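Local coordinates for protein SusD homolog (Bacteroides ovatus, PDB 4F53) that probably binds glycans, such as mucin O-glycans, at the cell surface as a SusD/RagB-family outer-membrane lipoprotein with a TPR-like helical fold, at residues S301-L305 with S318-S322; E117-I121 with D162-I166; W25-R29 with S179-D183; F89-Y93 with A144-Y149; E42-Q48 with H248-F254. All coordinates share one frame; numbering follows the deposited sequence. Where two conformers were deposited one is given.

Contact 1: residues S301-L305 with S318-S322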
# COMPACT_ATOMS: atom_id res chain seq x y z
N SER A 301 5.29 -10.18 24.81
CA SER A 301 4.08 -9.39 24.52
C SER A 301 3.97 -9.12 23.05
O SER A 301 4.84 -9.53 22.29
CB SER A 301 4.13 -8.07 25.29
OG SER A 301 5.27 -7.33 24.92
N TYR A 302 2.94 -8.39 22.65
CA TYR A 302 2.84 -7.90 21.26
C TYR A 302 3.72 -6.68 21.17
O TYR A 302 3.41 -5.65 21.78
CB TYR A 302 1.40 -7.59 20.87
CG TYR A 302 0.52 -8.81 20.79
CD1 TYR A 302 0.71 -9.76 19.78
CD2 TYR A 302 -0.53 -9.01 21.68
CE1 TYR A 302 -0.14 -10.86 19.66
CE2 TYR A 302 -1.40 -10.09 21.55
CZ TYR A 302 -1.19 -11.02 20.54
OH TYR A 302 -2.00 -12.12 20.42
N VAL A 303 4.90 -6.83 20.54
CA VAL A 303 5.86 -5.74 20.49
C VAL A 303 6.69 -5.85 19.20
O VAL A 303 7.35 -6.86 18.95
CB VAL A 303 6.72 -5.64 21.78
CG1 VAL A 303 7.53 -6.92 22.07
CG2 VAL A 303 7.61 -4.39 21.76
N GLY A 304 6.61 -4.81 18.40
CA GLY A 304 7.31 -4.75 17.13
C GLY A 304 8.72 -4.24 17.26
O GLY A 304 9.18 -3.88 18.35
N LEU A 305 9.42 -4.20 16.14
CA LEU A 305 10.79 -3.70 16.09
C LEU A 305 10.77 -2.27 15.49
O LEU A 305 9.92 -1.95 14.66
CB LEU A 305 11.61 -4.69 15.23
CG LEU A 305 13.10 -4.44 15.03
CD1 LEU A 305 13.87 -4.60 16.34
CD2 LEU A 305 13.63 -5.39 13.99
N SER A 318 16.90 -9.02 18.16
CA SER A 318 15.87 -8.31 17.37
C SER A 318 14.84 -9.20 16.68
O SER A 318 13.69 -8.76 16.51
CB SER A 318 16.52 -7.42 16.31
OG SER A 318 17.24 -6.39 16.95
N GLN A 319 15.21 -10.42 16.27
CA GLN A 319 14.24 -11.29 15.58
C GLN A 319 13.25 -11.94 16.57
O GLN A 319 12.27 -12.53 16.15
CB GLN A 319 14.94 -12.31 14.68
CG GLN A 319 15.77 -11.64 13.58
CD GLN A 319 16.56 -12.60 12.72
OE1 GLN A 319 16.71 -13.78 13.02
NE2 GLN A 319 17.05 -12.12 11.59
N GLY A 320 13.44 -11.70 17.87
CA GLY A 320 12.51 -12.09 18.92
C GLY A 320 11.27 -11.20 18.93
O GLY A 320 10.29 -11.52 19.59
N SER A 321 11.29 -10.06 18.18
CA SER A 321 10.16 -9.12 18.02
C SER A 321 8.98 -9.84 17.39
O SER A 321 9.18 -10.84 16.70
CB SER A 321 10.57 -7.93 17.15
OG SER A 321 11.68 -7.26 17.73
N SER A 322 7.75 -9.33 17.61
CA SER A 322 6.51 -9.88 17.04
C SER A 322 6.65 -10.09 15.53
O SER A 322 7.20 -9.25 14.82
CB SER A 322 5.32 -8.98 17.33
OG SER A 322 4.87 -9.19 18.67
O HOH W 1 11.33 -5.25 19.63
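V303 and S322 grip each other through two hydrogen bonds that use both backbone polar atoms of the valine. The amide N of S322 donates a hydrogen bond to V303 O at 2.8 Å, nearly straight at 167°. In return V303 N donates to S322 OG at 3.0 Å, so a hydroxyl stands where a strand pair would offer a second carbonyl. The serine oxygen can do this because it lies anti to its own carbonyl carbon and beside its backbone N (chi1 -79°). S322 OG is also hydrogen-bonded to D284 O, which ties the pair to the chain just after helix 279-282.

A water continues the polar link. It donates to G304 O at 2.9 Å and to S321 OG at 2.8 Å, while S321 OG donates a hydrogen bond to S318 O. That carbonyl takes the amide N of S321 as well, both donors arriving from the same face of its plane, and the 3-10 turn 318-320 is thereby closed off at its end.

L305 brings carbon against the serines: CB is 3.6 Å from S321 OG, and CD1 packs near S318 OG, which is itself bonded to N315 O. Two irregular segments are thus pinned by a backbone bond and a serine hydroxyl, with no strand pairing, closing a 12-residue loop within the long irregular stretch between helix 288-291 and strand 332-335.

Contact 2: residues E117-I121 with D162-I166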
# COMPACT_ATOMS: atom_id res chain seq x y z
N GLU A 117 -6.74 -3.90 -19.03
CA GLU A 117 -6.62 -2.46 -18.79
C GLU A 117 -6.82 -2.12 -17.31
O GLU A 117 -6.13 -1.23 -16.81
CB GLU A 117 -7.62 -1.66 -19.64
CG GLU A 117 -7.15 -0.23 -19.92
CD GLU A 117 -5.88 -0.14 -20.75
OE1 GLU A 117 -5.61 -1.07 -21.55
OE2 GLU A 117 -5.14 0.86 -20.58
N LEU A 118 -7.76 -2.80 -16.62
CA LEU A 118 -8.00 -2.59 -15.19
C LEU A 118 -6.73 -2.95 -14.39
O LEU A 118 -6.35 -2.19 -13.51
CB LEU A 118 -9.21 -3.42 -14.70
CG LEU A 118 -9.57 -3.32 -13.20
CD1 LEU A 118 -9.97 -1.90 -12.80
CD2 LEU A 118 -10.69 -4.27 -12.84
N TYR A 119 -6.06 -4.08 -14.73
CA TYR A 119 -4.82 -4.52 -14.07
C TYR A 119 -3.72 -3.52 -14.32
O TYR A 119 -3.03 -3.16 -13.38
CB TYR A 119 -4.41 -5.93 -14.55
CG TYR A 119 -5.46 -7.01 -14.35
CD1 TYR A 119 -6.39 -6.92 -13.31
CD2 TYR A 119 -5.52 -8.12 -15.18
CE1 TYR A 119 -7.35 -7.91 -13.10
CE2 TYR A 119 -6.49 -9.11 -14.99
CZ TYR A 119 -7.38 -9.01 -13.94
OH TYR A 119 -8.33 -9.99 -13.78
N ARG A 120 -3.61 -3.02 -15.57
CA ARG A 120 -2.66 -1.97 -15.97
C ARG A 120 -2.82 -0.71 -15.11
O ARG A 120 -1.83 -0.19 -14.62
CB ARG A 120 -2.85 -1.61 -17.44
CG ARG A 120 -1.73 -0.77 -17.98
CD ARG A 120 -2.14 -0.19 -19.30
NE ARG A 120 -1.08 0.67 -19.83
CZ ARG A 120 -1.28 1.62 -20.72
NH1 ARG A 120 -2.50 1.85 -21.20
NH2 ARG A 120 -0.26 2.35 -21.15
N ILE A 121 -4.08 -0.24 -14.92
CA ILE A 121 -4.38 0.93 -14.09
C ILE A 121 -3.88 0.69 -12.64
O ILE A 121 -3.11 1.51 -12.15
CB ILE A 121 -5.88 1.31 -14.16
CG1 ILE A 121 -6.21 1.82 -15.57
CG2 ILE A 121 -6.21 2.37 -13.09
CD1 ILE A 121 -7.69 1.97 -15.92
N ASP A 162 -10.29 5.89 -18.73
CA ASP A 162 -10.31 4.49 -19.17
C ASP A 162 -11.10 3.63 -18.18
O ASP A 162 -11.86 2.75 -18.61
CB ASP A 162 -8.88 3.93 -19.38
CG ASP A 162 -8.14 4.56 -20.56
OD1 ASP A 162 -8.80 5.20 -21.43
OD2 ASP A 162 -6.90 4.46 -20.60
N LEU A 163 -10.99 3.92 -16.87
CA LEU A 163 -11.71 3.21 -15.82
C LEU A 163 -13.24 3.37 -16.02
O LEU A 163 -13.97 2.38 -15.87
CB LEU A 163 -11.26 3.70 -14.44
CG LEU A 163 -11.73 2.93 -13.21
CD1 LEU A 163 -11.54 1.43 -13.38
CD2 LEU A 163 -11.05 3.46 -11.99
N ASP A 164 -13.72 4.58 -16.40
CA ASP A 164 -15.14 4.82 -16.70
C ASP A 164 -15.64 3.89 -17.83
O ASP A 164 -16.75 3.37 -17.74
CB ASP A 164 -15.39 6.28 -17.10
CG ASP A 164 -15.81 7.17 -15.95
OD1 ASP A 164 -16.30 6.63 -14.93
OD2 ASP A 164 -15.69 8.41 -16.08
N ASN A 165 -14.80 3.65 -18.86
CA ASN A 165 -15.16 2.76 -19.96
C ASN A 165 -15.13 1.30 -19.51
O ASN A 165 -16.01 0.56 -19.92
CB ASN A 165 -14.24 2.99 -21.18
CG ASN A 165 -14.41 4.38 -21.78
OD1 ASN A 165 -15.52 4.95 -21.81
ND2 ASN A 165 -13.32 4.98 -22.24
N ILE A 166 -14.18 0.92 -18.63
CA ILE A 166 -14.06 -0.43 -18.07
C ILE A 166 -15.31 -0.72 -17.22
O ILE A 166 -15.90 -1.79 -17.33
CB ILE A 166 -12.74 -0.60 -17.25
CG1 ILE A 166 -11.50 -0.58 -18.16
CG2 ILE A 166 -12.74 -1.86 -16.33
CD1 ILE A 166 -10.22 -0.21 -17.41
O HOH W 2 -5.32 3.05 -19.11
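I121 and I166 meet tip to tip, CD1 to CD1 at 3.7 Å. The same methyl of I166 also lies 3.7 Å from E117 CB, so the aliphatic base of the glutamate serves as part of the apolar surface. Alongside, L118 and L163 touch through their CD1 branches at 3.7 Å, and L118 CB rests near I166 CG2. Both isoleucines carry CG1 anti to the carbonyl carbon (chi1 -67° and -69°), which sends the long arm of each in between the helices.

At the border of this patch the carboxylates of E117 and D162 stand close, their planes almost perpendicular. A water donates to both, 2.6 Å from E117 OE2 and 2.6 Å from D162 OD2, and probably eases the repulsion. Further out, R120 NH1 binds E117 OE2 at 2.9 Å on its syn lone pair, Y100 OH is hydrogen-bonded to E117 OE1, and K158 pairs with D162 OD2. W193, F196 and L200 of helix 190-207 cover L118.

The axes of the two segments approach to 10.3 Å, with 144° between their directions, roughly antiparallel, the packing expected of neighbouring helices in a TPR-like helical array.

Contact 3: residues W25-R29 with S179-D183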
# COMPACT_ATOMS: atom_id res chain seq x y z
N TRP A 25 -7.07 -19.69 -26.33
CA TRP A 25 -7.62 -19.41 -24.99
C TRP A 25 -6.60 -19.75 -23.92
O TRP A 25 -6.50 -19.06 -22.91
CB TRP A 25 -8.94 -20.18 -24.74
CG TRP A 25 -9.14 -20.61 -23.31
CD1 TRP A 25 -8.99 -21.87 -22.81
CD2 TRP A 25 -9.40 -19.76 -22.19
NE1 TRP A 25 -9.16 -21.86 -21.44
CE2 TRP A 25 -9.41 -20.58 -21.03
CE3 TRP A 25 -9.59 -18.38 -22.03
CZ2 TRP A 25 -9.62 -20.07 -19.76
CZ3 TRP A 25 -9.80 -17.87 -20.76
CH2 TRP A 25 -9.81 -18.71 -19.65
N TYR A 26 -5.84 -20.84 -24.12
CA TYR A 26 -4.85 -21.29 -23.14
C TYR A 26 -3.82 -20.17 -22.85
O TYR A 26 -3.52 -19.91 -21.69
CB TYR A 26 -4.15 -22.57 -23.61
CG TYR A 26 -3.28 -23.21 -22.56
CD1 TYR A 26 -3.79 -24.17 -21.69
CD2 TYR A 26 -1.94 -22.84 -22.41
CE1 TYR A 26 -3.00 -24.74 -20.70
CE2 TYR A 26 -1.14 -23.40 -21.42
CZ TYR A 26 -1.67 -24.37 -20.57
OH TYR A 26 -0.88 -24.96 -19.61
N LEU A 27 -3.30 -19.51 -23.92
CA LEU A 27 -2.32 -18.43 -23.81
C LEU A 27 -2.94 -17.16 -23.22
O LEU A 27 -2.33 -16.57 -22.34
CB LEU A 27 -1.66 -18.13 -25.18
CG LEU A 27 -0.67 -16.95 -25.28
CD1 LEU A 27 0.50 -17.07 -24.28
CD2 LEU A 27 -0.14 -16.80 -26.67
N VAL A 28 -4.15 -16.76 -23.67
CA VAL A 28 -4.90 -15.57 -23.21
C VAL A 28 -5.13 -15.65 -21.68
O VAL A 28 -4.86 -14.68 -20.96
CB VAL A 28 -6.22 -15.41 -24.02
CG1 VAL A 28 -7.20 -14.46 -23.33
CG2 VAL A 28 -5.93 -14.94 -25.44
N ARG A 29 -5.58 -16.83 -21.18
CA ARG A 29 -5.82 -17.16 -19.77
C ARG A 29 -4.52 -17.01 -18.98
O ARG A 29 -4.53 -16.45 -17.88
CB ARG A 29 -6.35 -18.59 -19.68
CG ARG A 29 -6.28 -19.24 -18.29
CD ARG A 29 -6.10 -20.74 -18.41
NE ARG A 29 -5.67 -21.33 -17.15
CZ ARG A 29 -5.58 -22.64 -16.92
NH1 ARG A 29 -5.88 -23.51 -17.89
NH2 ARG A 29 -5.20 -23.09 -15.74
N SER A 179 -14.35 -17.50 -17.53
CA SER A 179 -13.64 -18.69 -17.06
C SER A 179 -12.90 -18.43 -15.76
O SER A 179 -12.05 -17.54 -15.68
CB SER A 179 -12.69 -19.20 -18.13
OG SER A 179 -12.12 -20.45 -17.76
N SER A 180 -13.24 -19.23 -14.73
CA SER A 180 -12.69 -19.13 -13.39
C SER A 180 -11.17 -19.41 -13.35
O SER A 180 -10.49 -18.90 -12.45
CB SER A 180 -13.43 -20.07 -12.45
OG SER A 180 -13.19 -21.42 -12.80
N SER A 181 -10.64 -20.16 -14.33
CA SER A 181 -9.22 -20.47 -14.39
C SER A 181 -8.37 -19.23 -14.76
O SER A 181 -7.16 -19.26 -14.51
CB SER A 181 -8.94 -21.61 -15.37
OG SER A 181 -9.30 -21.24 -16.70
N ALA A 182 -8.98 -18.16 -15.35
CA ALA A 182 -8.29 -16.91 -15.72
C ALA A 182 -8.34 -15.88 -14.58
O ALA A 182 -7.79 -14.79 -14.72
CB ALA A 182 -8.91 -16.31 -16.97
N ASP A 183 -9.00 -16.22 -13.45
CA ASP A 183 -9.19 -15.27 -12.35
C ASP A 183 -9.04 -15.93 -10.99
O ASP A 183 -9.94 -16.64 -10.54
CB ASP A 183 -10.57 -14.61 -12.50
CG ASP A 183 -11.01 -13.62 -11.44
OD1 ASP A 183 -10.14 -13.17 -10.64
OD2 ASP A 183 -12.20 -13.26 -11.42
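The indole of W25 and the guanidinium of R29 both meet S181. At the edge of the indole, near its plane, S181 OG approaches CZ2 at 3.3 Å; over one indole face lies R29 CB, from the next turn of the same helix. The guanidinium in turn has S181 CB over one face, 3.7 Å above the plane and displaced toward the rim. S181 OG lies over that guanidinium face too, and is hydrogen-bonded to neither flat group.

S179 adds to the crowd at the six-membered ring, its OG 3.2 Å from W25 CZ2. The two serine oxygens share a hydrogen bond of 3.1 Å in which either could be the donor. For S181 this rests on chi1 of 64°, which sets OG between the backbone N and the carbonyl carbon. A182 adds CB, 3.7 Å from W25 CH2, and it also packs against R29 CG, whose chain runs out extended past the serine. F112 of helix 110-131 also touches A182.

W25 was modelled in two conformers, so its closest approaches deserve caution. With the serine hydroxyls paired to each other, this surface contact rests on van der Waals touches between the first turn of helix 25-37 and the chain at the 3-10 segment 180-182, with no directional bond between them.

Contact 4: residues F89-Y93 with A144-Y149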
# COMPACT_ATOMS: atom_id res chain seq x y z
N PHE A 89 10.80 0.33 -10.35
CA PHE A 89 10.48 1.06 -11.57
C PHE A 89 10.52 0.09 -12.75
O PHE A 89 9.46 -0.35 -13.21
CB PHE A 89 11.44 2.25 -11.78
CG PHE A 89 11.01 3.27 -12.82
CD1 PHE A 89 9.73 3.82 -12.80
CD2 PHE A 89 11.90 3.71 -13.79
CE1 PHE A 89 9.34 4.77 -13.76
CE2 PHE A 89 11.51 4.67 -14.74
CZ PHE A 89 10.24 5.19 -14.72
N ASN A 90 11.73 -0.31 -13.17
CA ASN A 90 12.02 -1.18 -14.31
C ASN A 90 11.35 -2.53 -14.27
O ASN A 90 10.87 -2.97 -15.30
CB ASN A 90 13.54 -1.39 -14.47
CG ASN A 90 14.28 -0.16 -14.94
OD1 ASN A 90 14.45 0.82 -14.21
ND2 ASN A 90 14.73 -0.17 -16.19
N ASP A 91 11.32 -3.21 -13.10
CA ASP A 91 10.76 -4.55 -13.01
C ASP A 91 9.25 -4.56 -13.22
O ASP A 91 8.76 -5.54 -13.78
CB ASP A 91 11.15 -5.25 -11.71
CG ASP A 91 12.60 -5.72 -11.65
OD1 ASP A 91 13.46 -5.12 -12.35
OD2 ASP A 91 12.87 -6.69 -10.91
N PHE A 92 8.51 -3.49 -12.89
CA PHE A 92 7.08 -3.46 -13.20
C PHE A 92 6.84 -3.41 -14.71
O PHE A 92 5.96 -4.12 -15.19
CB PHE A 92 6.36 -2.31 -12.52
CG PHE A 92 5.94 -2.61 -11.10
CD1 PHE A 92 4.92 -3.53 -10.84
CD2 PHE A 92 6.54 -1.97 -10.03
CE1 PHE A 92 4.53 -3.80 -9.53
CE2 PHE A 92 6.13 -2.23 -8.73
CZ PHE A 92 5.14 -3.15 -8.48
N TYR A 93 7.66 -2.63 -15.44
CA TYR A 93 7.54 -2.50 -16.90
C TYR A 93 7.93 -3.80 -17.61
O TYR A 93 7.20 -4.22 -18.50
CB TYR A 93 8.37 -1.31 -17.43
CG TYR A 93 7.71 0.03 -17.15
CD1 TYR A 93 7.79 0.61 -15.89
CD2 TYR A 93 6.96 0.68 -18.13
CE1 TYR A 93 7.16 1.83 -15.62
CE2 TYR A 93 6.33 1.89 -17.87
CZ TYR A 93 6.45 2.47 -16.62
OH TYR A 93 5.81 3.65 -16.35
N ALA A 144 8.95 -0.65 -23.40
CA ALA A 144 7.93 0.16 -22.72
C ALA A 144 8.48 1.34 -21.91
O ALA A 144 8.01 2.45 -22.13
CB ALA A 144 7.10 -0.73 -21.82
N ILE A 145 9.46 1.13 -21.02
CA ILE A 145 10.05 2.15 -20.13
C ILE A 145 10.89 3.22 -20.90
O ILE A 145 11.07 4.34 -20.40
CB ILE A 145 10.88 1.47 -19.00
CG1 ILE A 145 10.90 2.33 -17.72
CG2 ILE A 145 12.28 1.02 -19.46
CD1 ILE A 145 11.19 1.56 -16.49
N LYS A 146 11.40 2.86 -22.11
CA LYS A 146 12.22 3.73 -22.95
C LYS A 146 11.27 4.53 -23.84
O LYS A 146 11.18 4.32 -25.06
CB LYS A 146 13.26 2.91 -23.75
CG LYS A 146 14.39 3.76 -24.34
CD LYS A 146 15.23 2.94 -25.30
CE LYS A 146 16.54 3.59 -25.65
NZ LYS A 146 17.55 2.58 -26.08
N SER A 147 10.53 5.44 -23.19
CA SER A 147 9.50 6.26 -23.81
C SER A 147 9.36 7.63 -23.09
O SER A 147 9.80 7.75 -21.94
CB SER A 147 8.16 5.52 -23.73
OG SER A 147 8.24 4.18 -24.19
N PRO A 148 8.68 8.64 -23.72
CA PRO A 148 8.40 9.90 -23.00
C PRO A 148 7.49 9.66 -21.77
O PRO A 148 6.65 8.75 -21.78
CB PRO A 148 7.70 10.77 -24.05
CG PRO A 148 8.08 10.14 -25.38
CD PRO A 148 8.14 8.69 -25.10
N TYR A 149 7.68 10.46 -20.72
CA TYR A 149 6.93 10.37 -19.46
C TYR A 149 5.73 11.31 -19.44
O TYR A 149 5.84 12.48 -19.84
CB TYR A 149 7.83 10.71 -18.25
CG TYR A 149 8.90 9.71 -17.88
CD1 TYR A 149 9.71 9.11 -18.86
CD2 TYR A 149 9.20 9.44 -16.54
CE1 TYR A 149 10.71 8.21 -18.52
CE2 TYR A 149 10.24 8.58 -16.19
CZ TYR A 149 10.99 7.96 -17.18
OH TYR A 149 12.01 7.11 -16.85
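I145 pushes its side chain between the rings of F89 and Y93, and each ring offers it a face. CD1 sits over F89, 3.9 Å from the ring centroid and offset toward the rim. CG1 lies over Y93, 4.1 Å from that centroid and only 15° from the normal, the two side chains crossing at about a right angle. Both are CH-pi contacts. With CG1 anti to the backbone N (chi1 -151°), the isoleucine directs its long arm in between the rings, and there CD1 also meets N90 at its CA, 3.6 Å away.

The F89 and Y149 side chains approach each other from opposite directions. The OH of Y149 reaches the edge of the phenylalanine ring, 3.3 Å from CE2, while the two ring planes make 40°, neither stacked nor perpendicular. At the edge of Y93 lies A144 CB, 4.0 Å from CD2.

The polar ends look elsewhere: Y93 OH is bonded to P135 O and N90 ND2 to E484 OE2. Replacing Y93 with an alanine would probably leave one flank of I145 without its aromatic cover and P135 O without this hydroxyl partner. Since no polar pair joins the segments, helix 82-106 and the loop ahead of helix 152-173 cohere here through shape and aromatic-aliphatic dispersion.

Contact 5: residues E42-Q48 with H248-F254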
# COMPACT_ATOMS: atom_id res chain seq x y z
N GLU A 42 3.28 -11.85 -6.19
CA GLU A 42 3.55 -13.07 -5.44
C GLU A 42 5.04 -13.44 -5.47
O GLU A 42 5.54 -13.93 -4.44
CB GLU A 42 2.72 -14.22 -6.00
CG GLU A 42 2.89 -15.50 -5.21
CD GLU A 42 2.14 -16.70 -5.73
OE1 GLU A 42 1.02 -16.54 -6.26
OE2 GLU A 42 2.67 -17.82 -5.58
N GLN A 43 5.73 -13.25 -6.63
CA GLN A 43 7.15 -13.58 -6.80
C GLN A 43 7.92 -12.98 -5.63
O GLN A 43 7.94 -11.74 -5.47
CB GLN A 43 7.66 -13.09 -8.17
CG GLN A 43 8.98 -13.74 -8.62
CD GLN A 43 9.56 -13.08 -9.86
OE1 GLN A 43 8.94 -12.23 -10.49
NE2 GLN A 43 10.78 -13.44 -10.25
N GLU A 44 8.47 -13.86 -4.77
CA GLU A 44 9.15 -13.52 -3.52
C GLU A 44 10.33 -12.56 -3.71
O GLU A 44 10.48 -11.70 -2.86
CB GLU A 44 9.59 -14.78 -2.74
CG GLU A 44 10.57 -15.68 -3.48
CD GLU A 44 11.03 -16.92 -2.73
OE1 GLU A 44 10.17 -17.61 -2.14
OE2 GLU A 44 12.24 -17.22 -2.79
N ASN A 45 11.10 -12.68 -4.80
CA ASN A 45 12.26 -11.81 -5.03
C ASN A 45 11.84 -10.48 -5.68
O ASN A 45 12.71 -9.66 -5.98
CB ASN A 45 13.35 -12.53 -5.86
CG ASN A 45 12.89 -13.17 -7.15
OD1 ASN A 45 12.01 -14.04 -7.16
ND2 ASN A 45 13.54 -12.82 -8.24
N PHE A 46 10.54 -10.26 -5.91
CA PHE A 46 10.07 -9.00 -6.46
C PHE A 46 9.28 -8.32 -5.35
O PHE A 46 9.56 -7.17 -5.01
CB PHE A 46 9.24 -9.19 -7.74
CG PHE A 46 8.70 -7.90 -8.34
CD1 PHE A 46 9.51 -6.77 -8.47
CD2 PHE A 46 7.40 -7.85 -8.85
CE1 PHE A 46 9.01 -5.60 -9.03
CE2 PHE A 46 6.92 -6.68 -9.44
CZ PHE A 46 7.73 -5.56 -9.52
N SER A 47 8.36 -9.08 -4.74
CA SER A 47 7.53 -8.71 -3.59
C SER A 47 8.39 -8.17 -2.45
O SER A 47 8.02 -7.17 -1.83
CB SER A 47 6.73 -9.93 -3.10
OG SER A 47 5.88 -9.56 -2.03
N GLN A 48 9.52 -8.84 -2.16
CA GLN A 48 10.42 -8.45 -1.07
C GLN A 48 10.87 -7.01 -1.20
O GLN A 48 10.89 -6.30 -0.21
CB GLN A 48 11.66 -9.36 -0.98
CG GLN A 48 12.34 -9.18 0.35
CD GLN A 48 13.49 -10.08 0.62
OE1 GLN A 48 14.14 -10.61 -0.27
NE2 GLN A 48 13.77 -10.23 1.90
N HIS A 248 3.11 -19.86 -3.31
CA HIS A 248 3.14 -19.55 -1.89
C HIS A 248 3.05 -18.06 -1.61
O HIS A 248 3.46 -17.25 -2.45
CB HIS A 248 4.41 -20.12 -1.22
CG HIS A 248 5.71 -19.55 -1.71
ND1 HIS A 248 6.37 -20.09 -2.82
CD2 HIS A 248 6.46 -18.55 -1.19
CE1 HIS A 248 7.49 -19.40 -2.94
NE2 HIS A 248 7.58 -18.44 -1.99
N ASN A 249 2.54 -17.70 -0.42
CA ASN A 249 2.49 -16.31 0.04
C ASN A 249 3.94 -15.88 0.39
O ASN A 249 4.58 -16.54 1.23
CB ASN A 249 1.55 -16.15 1.24
CG ASN A 249 1.30 -14.71 1.58
OD1 ASN A 249 2.22 -13.93 1.76
ND2 ASN A 249 0.04 -14.34 1.70
N PRO A 250 4.46 -14.81 -0.26
CA PRO A 250 5.87 -14.42 -0.03
C PRO A 250 6.16 -13.92 1.39
O PRO A 250 7.29 -14.02 1.82
CB PRO A 250 6.08 -13.30 -1.06
CG PRO A 250 4.72 -12.74 -1.32
CD PRO A 250 3.82 -13.95 -1.27
N TRP A 251 5.15 -13.42 2.13
CA TRP A 251 5.31 -12.95 3.51
C TRP A 251 5.76 -14.05 4.45
O TRP A 251 6.44 -13.76 5.43
CB TRP A 251 4.03 -12.34 4.04
CG TRP A 251 3.72 -11.03 3.37
CD1 TRP A 251 2.87 -10.81 2.32
CD2 TRP A 251 4.34 -9.77 3.65
NE1 TRP A 251 2.89 -9.49 1.95
CE2 TRP A 251 3.79 -8.82 2.75
CE3 TRP A 251 5.31 -9.34 4.58
CZ2 TRP A 251 4.15 -7.45 2.79
CZ3 TRP A 251 5.70 -8.00 4.58
CH2 TRP A 251 5.10 -7.07 3.71
N GLN A 252 5.41 -15.32 4.15
CA GLN A 252 5.85 -16.48 4.93
C GLN A 252 7.38 -16.58 4.85
O GLN A 252 8.02 -16.94 5.83
CB GLN A 252 5.17 -17.77 4.47
CG GLN A 252 5.53 -18.99 5.34
CD GLN A 252 6.78 -19.72 4.85
OE1 GLN A 252 7.29 -19.55 3.73
NE2 GLN A 252 7.34 -20.54 5.69
N ARG A 253 7.96 -16.22 3.72
CA ARG A 253 9.41 -16.20 3.54
C ARG A 253 10.02 -15.04 4.32
O ARG A 253 10.91 -15.26 5.15
CB ARG A 253 9.77 -16.06 2.03
CG ARG A 253 9.32 -17.20 1.13
CD ARG A 253 9.91 -18.52 1.55
NE ARG A 253 9.79 -19.51 0.47
CZ ARG A 253 9.02 -20.59 0.51
NH1 ARG A 253 8.28 -20.84 1.58
NH2 ARG A 253 9.00 -21.42 -0.51
N PHE A 254 9.53 -13.82 4.08
CA PHE A 254 10.09 -12.59 4.68
C PHE A 254 10.05 -12.62 6.18
O PHE A 254 11.04 -12.29 6.83
CB PHE A 254 9.40 -11.31 4.20
CG PHE A 254 9.12 -11.22 2.72
CD1 PHE A 254 9.97 -11.82 1.79
CD2 PHE A 254 8.01 -10.52 2.25
CE1 PHE A 254 9.68 -11.80 0.43
CE2 PHE A 254 7.74 -10.46 0.88
CZ PHE A 254 8.57 -11.10 -0.02
O HOH W 3 6.09 -16.26 -3.45
O HOH W 4 12.21 -20.16 -1.85
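E44 OE1 accepts a hydrogen bond from H248 NE2 at 2.7 Å, the shortest direct polar link between the segments. NE2 meets OE1 on its anti side, and OE1 lies close to the imidazole plane, with ring and carboxylate 78° apart. R253 NE forms a weak, long salt bridge to the same OE1 at 3.3 Å. H248 and R253 thus share OE1, while R253 NH2 also lies over the centre of one imidazole face.

E42 secures the other flank. H248 N donates to its OE2 at 3.1 Å from well above the carboxylate plane, and the fully extended chain (chi1 -176°) carries the group there. D247 N also binds OE2, while A246 N and R243 hold OE1. An alanine in place of E42 would probably leave this run of backbone amides without their acceptor and R243 without this counter-charge. A water ties E42 O, at 2.6 Å, to H248 O.

Packing lies beyond. P250 sets CG 3.4 Å from E42 O, and S47 OG touches both that proline and the edge of F254. Q48, its NE2 hydrogen-bonded to D260 OD2, places CG over one face of the phenylalanine, 4.1 Å from the centroid, its amide almost parallel to the ring; P250 O lies over the ring centre. The chemistry implies that two carboxylates at the start of helix 44-58 tie down the residue leading into helix 250-257, while F254 packs between the helices, whose short axes cross at -72°.

In the fold
Contacts 1, 2, 4 and 5 are buried, whereas contact 3 lies at the surface, its centre about 27 Å from the chain's centre. Chemistry follows position: contact 2 joins two helices by aliphatic packing with charges at its border, contact 4 sets an aliphatic wedge among rings, and contact 5, nearest the centre, combines carboxylate bonds with packing. Contact 1, between loops, relies on backbone and hydroxyl bonds, with its centre about 41 Å from that of contact 2, across the chain's centre. Contacts 4 and 5 touch directly where F46 packs on D91 and F92. Consecutive helices 82-106 and 110-131 serve contacts 4 and 2, and helices 25-37 and 44-58 serve contacts 3 and 5.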